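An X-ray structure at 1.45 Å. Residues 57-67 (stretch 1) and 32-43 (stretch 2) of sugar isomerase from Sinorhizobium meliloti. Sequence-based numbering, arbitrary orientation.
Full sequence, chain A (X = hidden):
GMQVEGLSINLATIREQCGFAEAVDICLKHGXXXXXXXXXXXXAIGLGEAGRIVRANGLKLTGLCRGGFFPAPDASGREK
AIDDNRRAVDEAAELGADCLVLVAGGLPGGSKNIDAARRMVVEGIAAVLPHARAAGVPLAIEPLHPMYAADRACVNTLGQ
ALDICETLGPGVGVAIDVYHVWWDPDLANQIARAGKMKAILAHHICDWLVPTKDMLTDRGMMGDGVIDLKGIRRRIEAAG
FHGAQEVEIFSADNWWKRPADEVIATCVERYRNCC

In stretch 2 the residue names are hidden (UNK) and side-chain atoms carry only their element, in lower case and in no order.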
# COMPACT_ATOMS: atom_id res chain seq x y z
N ASN A 57 -1.99 -39.22 -2.69
CA ASN A 57 -0.63 -38.76 -2.89
C ASN A 57 -0.00 -38.20 -1.63
O ASN A 57 1.13 -37.75 -1.65
CB ASN A 57 -0.63 -37.74 -4.02
CG ASN A 57 -1.01 -38.35 -5.34
OD1 ASN A 57 -0.19 -38.99 -6.00
ND2 ASN A 57 -2.26 -38.19 -5.74
N GLY A 58 -0.72 -38.25 -0.51
CA GLY A 58 -0.18 -37.79 0.77
C GLY A 58 0.14 -36.29 0.76
O GLY A 58 1.10 -35.87 1.40
N LEU A 59 -0.65 -35.50 0.03
CA LEU A 59 -0.35 -34.04 -0.15
C LEU A 59 -0.69 -33.27 1.11
O LEU A 59 -1.74 -33.47 1.71
CB LEU A 59 -1.15 -33.44 -1.31
CG LEU A 59 -0.99 -33.98 -2.73
CD1 LEU A 59 -1.88 -33.20 -3.72
CD2 LEU A 59 0.45 -33.97 -3.19
N LYS A 60 0.21 -32.35 1.47
CA LYS A 60 -0.08 -31.31 2.46
C LYS A 60 -0.74 -30.15 1.72
O LYS A 60 -0.36 -29.84 0.59
CB LYS A 60 1.21 -30.84 3.15
CG LYS A 60 1.08 -29.48 3.84
CD LYS A 60 2.37 -29.06 4.55
CE LYS A 60 2.62 -29.85 5.84
NZ LYS A 60 1.48 -29.85 6.79
N LEU A 61 -1.74 -29.54 2.34
CA LEU A 61 -2.27 -28.26 1.87
C LEU A 61 -1.80 -27.18 2.83
O LEU A 61 -2.15 -27.19 4.02
CB LEU A 61 -3.79 -28.26 1.79
CG LEU A 61 -4.36 -28.61 0.42
CD1 LEU A 61 -4.08 -30.06 0.03
CD2 LEU A 61 -5.85 -28.27 0.36
N THR A 62 -0.96 -26.27 2.35
CA THR A 62 -0.50 -25.17 3.22
C THR A 62 -1.62 -24.16 3.46
O THR A 62 -1.55 -23.35 4.40
CB THR A 62 0.77 -24.49 2.64
OG1 THR A 62 0.57 -24.21 1.25
CG2 THR A 62 2.00 -25.40 2.84
N GLY A 63 -2.63 -24.18 2.60
CA GLY A 63 -3.82 -23.36 2.74
C GLY A 63 -4.89 -23.78 1.75
O GLY A 63 -4.59 -24.51 0.79
N LEU A 64 -6.11 -23.33 1.99
CA LEU A 64 -7.16 -23.29 0.97
C LEU A 64 -7.49 -21.81 0.75
O LEU A 64 -7.74 -21.07 1.72
CB LEU A 64 -8.42 -24.04 1.41
CG LEU A 64 -9.61 -24.01 0.45
CD1 LEU A 64 -9.29 -24.69 -0.91
CD2 LEU A 64 -10.86 -24.65 1.11
N CYS A 65 -7.48 -21.39 -0.51
CA CYS A 65 -7.80 -20.01 -0.87
C CYS A 65 -9.19 -19.92 -1.49
O CYS A 65 -9.42 -20.54 -2.56
CB CYS A 65 -6.80 -19.47 -1.86
SG CYS A 65 -5.17 -19.20 -1.20
N ARG A 66 -10.13 -19.17 -0.94
CA ARG A 66 -10.04 -18.42 0.31
C ARG A 66 -11.44 -18.18 0.84
O ARG A 66 -12.42 -18.19 0.09
CB ARG A 66 -9.32 -17.04 0.11
CG ARG A 66 -10.03 -16.01 -0.77
CD ARG A 66 -9.96 -16.29 -2.21
NE ARG A 66 -10.18 -15.12 -3.06
CZ ARG A 66 -11.15 -14.91 -3.93
NH1 ARG A 66 -12.10 -15.82 -4.21
NH2 ARG A 66 -11.12 -13.75 -4.60
N GLY A 67 -11.52 -17.90 2.13
CA GLY A 67 -12.70 -17.32 2.73
C GLY A 67 -12.49 -15.81 2.88
O GLY A 67 -11.60 -15.23 2.25
N UNK A 32 7.41 -31.98 -5.39
CA UNK A 32 6.67 -31.04 -4.52
C UNK A 32 5.46 -31.79 -3.97
O UNK A 32 4.65 -32.31 -4.75
c UNK A 32 7.39 -27.94 -6.70
c UNK A 32 5.35 -28.86 -4.40
c UNK A 32 6.31 -29.72 -5.24
c UNK A 32 7.58 -28.92 -5.56
N UNK A 33 5.35 -31.87 -2.64
CA UNK A 33 4.21 -32.55 -2.01
C UNK A 33 3.29 -31.66 -1.18
O UNK A 33 2.54 -32.15 -0.31
c UNK A 33 4.70 -33.72 -1.11
o UNK A 33 5.59 -33.21 -0.11
c UNK A 33 5.39 -34.82 -1.95
N UNK A 34 3.36 -30.35 -1.41
CA UNK A 34 2.48 -29.44 -0.72
C UNK A 34 1.96 -28.44 -1.75
O UNK A 34 2.71 -27.97 -2.60
c UNK A 34 3.25 -28.71 0.38
N UNK A 35 0.67 -28.12 -1.64
CA UNK A 35 -0.03 -27.24 -2.54
C UNK A 35 -0.94 -26.33 -1.73
O UNK A 35 -1.23 -26.59 -0.56
c UNK A 35 -0.85 -28.01 -3.62
c UNK A 35 0.10 -28.83 -4.52
c UNK A 35 -3.02 -29.29 -3.94
c UNK A 35 -1.91 -28.95 -2.99
N UNK A 36 -1.43 -25.28 -2.39
CA UNK A 36 -2.54 -24.49 -1.88
C UNK A 36 -3.48 -24.22 -3.04
O UNK A 36 -3.22 -23.36 -3.88
c UNK A 36 -2.04 -23.18 -1.24
N UNK A 37 -4.56 -25.02 -3.14
CA UNK A 37 -5.52 -24.79 -4.19
C UNK A 37 -6.54 -23.72 -3.83
O UNK A 37 -6.66 -23.32 -2.66
c UNK A 37 -6.22 -26.13 -4.30
c UNK A 37 -6.30 -26.59 -2.86
c UNK A 37 -4.98 -26.10 -2.23
N UNK A 38 -7.26 -23.29 -4.85
CA UNK A 38 -8.34 -22.36 -4.70
C UNK A 38 -9.68 -23.05 -4.80
O UNK A 38 -9.83 -24.11 -5.45
c UNK A 38 -7.08 -20.34 -5.55
c UNK A 38 -7.15 -18.92 -5.34
c UNK A 38 -5.54 -17.12 -4.96
c UNK A 38 -8.23 -21.26 -5.76
c UNK A 38 -8.19 -18.00 -5.35
n UNK A 38 -5.01 -19.55 -5.20
c UNK A 38 -5.84 -18.47 -5.15
c UNK A 38 -7.87 -16.65 -5.15
c UNK A 38 -5.77 -20.67 -5.44
c UNK A 38 -6.58 -16.25 -4.93
N UNK A 39 -10.70 -22.44 -4.20
CA UNK A 39 -12.00 -23.09 -4.10
C UNK A 39 -12.64 -23.34 -5.45
O UNK A 39 -13.33 -24.35 -5.63
c UNK A 39 -12.46 -22.24 -1.76
c UNK A 39 -12.93 -22.26 -3.23
c UNK A 39 -15.70 -21.09 -0.42
n UNK A 39 -16.86 -21.60 -0.23
n UNK A 39 -14.66 -21.84 -0.78
n UNK A 39 -15.57 -19.77 -0.26
c UNK A 39 -13.32 -21.34 -0.95
N UNK A 40 -12.39 -22.46 -6.41
CA UNK A 40 -12.95 -22.62 -7.77
C UNK A 40 -12.31 -23.80 -8.45
O UNK A 40 -13.01 -24.53 -9.16
c UNK A 40 -12.88 -21.34 -8.63
o UNK A 40 -11.34 -19.92 -9.70
c UNK A 40 -11.48 -20.78 -8.80
o UNK A 40 -10.54 -21.12 -8.08
N UNK A 41 -11.02 -24.01 -8.22
CA UNK A 41 -10.30 -25.15 -8.80
C UNK A 41 -10.80 -26.46 -8.21
O UNK A 41 -10.95 -27.48 -8.94
c UNK A 41 -8.81 -25.03 -8.55
c UNK A 41 -8.17 -23.78 -9.20
o UNK A 41 -6.36 -23.71 -7.66
c UNK A 41 -6.72 -23.61 -8.83
n UNK A 41 -5.86 -23.32 -9.85
N UNK A 42 -11.02 -26.47 -6.90
CA UNK A 42 -11.59 -27.64 -6.22
C UNK A 42 -13.00 -27.93 -6.73
O UNK A 42 -13.33 -29.13 -7.01
c UNK A 42 -12.36 -28.54 -3.90
c UNK A 42 -11.55 -27.44 -4.67
c UNK A 42 -10.06 -27.33 -4.19
N UNK A 43 -13.81 -26.88 -6.91
CA UNK A 43 -15.18 -27.04 -7.36
C UNK A 43 -15.20 -27.58 -8.78
O UNK A 43 -16.08 -28.41 -9.12
c UNK A 43 -15.96 -25.75 -7.35

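Position 32 carries four carbons, forked at the first, with one arm two carbons long, and they make no contact with stretch 1; this is Ile 32. Position 33 has one carbon bearing an oxygen and a carbon, with no close side-chain contact to stretch 1, hence Thr 33. Its backbone does the work: Lys 60 N donates to Thr 33 O at 2.9 Å and 159°.

A lone carbon at position 34, its CB 4.0 Å from Lys 60 CB, gives Ala 34. The two residues form a parallel bridge and share a face of the sheet. Position 35 repeats the four-carbon fork with one longer arm, packed against Leu 59 and Leu 61: Ile 35. Ile 35 CG1 lies 3.9 Å from Leu 61 CD1 and Ile 35 CD1 4.1 Å from Leu 59 CD1. Ile 35 N donates to Lys 60 O at 3.0 Å. Thr 62 N donates to Ile 35 O at 2.9 Å.

At position 36 the side chain is again one carbon, its CB 3.8 Å from Thr 62 OG1, so Ala 36; its CA makes a CH contact with Gly 63 O at 3.4 Å. Position 37 has three carbons closing a ring onto the backbone nitrogen and touching Leu 61 and Leu 64, which defines Pro 37. Its ring leaves no N-H to donate. Pro 37 CD lies 3.5 Å from Leu 61 CD2, and Pro 37 O accepts from Cys 65 N at 3.0 Å and a nearly straight 177°.

Position 38 shows one carbon, then fused five- and six-membered rings of eight carbons and one nitrogen, with Cys 65 over one face: Trp 38, at the N-cap position. Cys 65 CB sits 3.5 Å from the centroid of the Trp 38 five-membered ring, 11° off its normal, a CH-pi contact. Position 39 has three carbons, a nitrogen, then a carbon with two more nitrogens, and touches Leu 64 and Arg 66: Arg 39. Arg 39 N donates to Cys 65 O at 2.8 Å, and Arg 39 CG packs 4.0 Å from Leu 64 CG.

Positions 40 and 41 do not touch stretch 1. Two carbons with two oxygens on the second make Asp 40; three carbons with an oxygen and a nitrogen on the third make Gln 41, whose OE1 accepts from Trp 38 N at 3.0 Å. Position 42, one carbon carrying two others that approach Leu 64, is Val 42, with CG2 4.3 Å from Leu 64 CD1. Position 43, a single carbon out of reach, is Ala 43.

The contact therefore works through two backbone ladders, whose register shifts by one between Leu 61 and Cys 65. Apolar side chains pack around them, and the two stretches together bury 820 Å², both sides summed.

Stretch 2 (32-43) ITAIAPWRDQVA
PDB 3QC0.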